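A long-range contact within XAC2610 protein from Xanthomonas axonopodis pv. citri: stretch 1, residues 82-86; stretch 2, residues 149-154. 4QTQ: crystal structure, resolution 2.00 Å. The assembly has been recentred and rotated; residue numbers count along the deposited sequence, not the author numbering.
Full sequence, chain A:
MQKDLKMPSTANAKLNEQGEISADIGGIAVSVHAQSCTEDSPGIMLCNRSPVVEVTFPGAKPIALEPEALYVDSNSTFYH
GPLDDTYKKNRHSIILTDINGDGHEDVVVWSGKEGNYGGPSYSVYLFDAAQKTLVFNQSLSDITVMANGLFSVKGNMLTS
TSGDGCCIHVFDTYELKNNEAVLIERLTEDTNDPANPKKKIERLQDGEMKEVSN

Stretch 1 (82-86) PLDDT
Stretch 2, residues 149-154: GLFSVK

The firmest link between the two stretches is a backbone hydrogen bond: Val 153 N donates to Leu 83 O at 2.7 Å, with an angle of 160° at the hydrogen. It joins an irregular segment, residues 82-86, to the start of a strand, residues 152-154, and the closest pair of CA atoms across the stretches is Leu 83 CA and Ser 152 CA, 4.9 Å apart. The same carbonyl sits 3.3 Å from Ser 152 CA (measured from Leu 83 O). Water 1 extends the link, accepting from Asp 85 N at 3.1 Å and donating to Val 153 O at 3.1 Å, so both backbone polar groups of Val 153 are tied to stretch 1, one directly and one through solvent.

At the exposed margin, Asp 85 OD2 lies 3.1 Å from Ser 152 OG, close enough for a hydroxyl-carboxylate hydrogen bond, although the serine proton has another acceptor within reach. Ser 152 has chi1 -43° (m) and Asp 85 chi1 -155° (t), but the aspartate is poorly ordered.

Backbone phi/psi runs -78/159, -94/68, -77/134 and -62/-33 from Pro 82 to Asp 85, with a weak bond from Asp 84 N to Pro 82 O, 3.3 Å. From Leu 150 to Val 153 the values are extended: -54/138, -62/162, -107/150 and -115/135.

Apolar packing centres on Leu 83, buried and pointing toward stretch 2 with chi1 -58° (m) and chi2 176° (t). Its CD2 meets CD2 of Leu 150 (t, p) at 3.9 Å, while its CD1 lies 4.0 Å from both Phe 151 CE1 and Val 153 CG2. Phe 151 starts away from stretch 1, yet chi1 47° (p) and chi2 78° bring its ring end nearer, and Val 153 is t. Leu 83 contributes 110 Å² to the 291 Å² buried in total.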

# COMPACT_ATOMS: atom_id res chain seq x y z
N PRO A 82 0.35 -0.51 12.04
CA PRO A 82 -0.63 0.37 11.43
C PRO A 82 -0.02 1.29 10.37
O PRO A 82 1.21 1.52 10.35
CB PRO A 82 -1.18 1.17 12.62
CG PRO A 82 -0.16 1.03 13.72
CD PRO A 82 0.89 0.05 13.29
N LEU A 83 -0.87 1.80 9.48
CA LEU A 83 -0.46 2.83 8.51
C LEU A 83 -0.78 4.23 9.07
O LEU A 83 -1.67 4.93 8.56
CB LEU A 83 -1.15 2.59 7.16
CG LEU A 83 -0.88 1.23 6.49
CD1 LEU A 83 -1.70 1.09 5.21
CD2 LEU A 83 0.61 1.00 6.22
N ASP A 84 -0.06 4.61 10.12
CA ASP A 84 -0.19 5.95 10.70
C ASP A 84 0.54 6.97 9.84
O ASP A 84 1.68 6.73 9.42
CB ASP A 84 0.43 6.00 12.09
CG ASP A 84 -0.27 5.12 13.09
OD1 ASP A 84 -1.50 4.94 12.97
OD2 ASP A 84 0.40 4.63 14.03
N ASP A 85 -0.12 8.10 9.58
CA ASP A 85 0.50 9.21 8.84
C ASP A 85 1.69 9.72 9.65
O ASP A 85 2.70 10.15 9.09
CB ASP A 85 -0.53 10.34 8.60
CG ASP A 85 -0.18 11.21 7.39
OD1 ASP A 85 0.79 11.99 7.46
OD2 ASP A 85 -0.90 11.12 6.37
N THR A 86 1.57 9.63 10.98
CA THR A 86 2.68 9.90 11.88
C THR A 86 3.77 8.83 11.70
O THR A 86 4.80 9.11 11.09
CB THR A 86 2.20 10.00 13.34
OG1 THR A 86 1.43 8.84 13.68
CG2 THR A 86 1.33 11.25 13.54
N GLY A 149 3.08 7.84 -2.40
CA GLY A 149 3.43 6.65 -1.66
C GLY A 149 2.18 6.03 -1.09
O GLY A 149 1.08 6.54 -1.28
N LEU A 150 2.35 4.92 -0.37
CA LEU A 150 1.24 4.23 0.25
C LEU A 150 0.42 5.17 1.13
O LEU A 150 0.97 6.02 1.84
CB LEU A 150 1.75 3.05 1.08
CG LEU A 150 0.72 2.07 1.66
CD1 LEU A 150 -0.18 1.51 0.57
CD2 LEU A 150 1.44 0.93 2.36
N PHE A 151 -0.89 5.02 1.05
CA PHE A 151 -1.84 5.77 1.86
C PHE A 151 -1.70 5.51 3.36
O PHE A 151 -1.07 4.54 3.77
CB PHE A 151 -3.29 5.48 1.40
CG PHE A 151 -3.59 4.02 1.21
CD1 PHE A 151 -3.83 3.19 2.29
CD2 PHE A 151 -3.63 3.46 -0.07
CE1 PHE A 151 -4.12 1.84 2.11
CE2 PHE A 151 -3.90 2.12 -0.26
CZ PHE A 151 -4.15 1.30 0.84
N SER A 152 -2.26 6.42 4.15
CA SER A 152 -2.32 6.27 5.61
C SER A 152 -3.75 5.95 5.98
O SER A 152 -4.67 6.37 5.30
CB SER A 152 -1.90 7.57 6.30
OG SER A 152 -0.76 8.13 5.67
N VAL A 153 -3.95 5.21 7.07
CA VAL A 153 -5.30 4.85 7.50
C VAL A 153 -5.60 5.50 8.86
O VAL A 153 -4.76 5.48 9.76
CB VAL A 153 -5.49 3.32 7.59
CG1 VAL A 153 -6.92 2.99 8.01
CG2 VAL A 153 -5.18 2.66 6.25
N LYS A 154 -6.79 6.08 8.97
CA LYS A 154 -7.29 6.67 10.23
C LYS A 154 -8.77 6.35 10.34
O LYS A 154 -9.58 6.94 9.63
CB LYS A 154 -7.08 8.19 10.21
CG LYS A 154 -7.54 8.92 11.47
CD LYS A 154 -7.87 10.38 11.20
CE LYS A 154 -8.49 11.06 12.41
NZ LYS A 154 -7.56 11.08 13.58
O HOH W 1 -3.19 8.07 10.13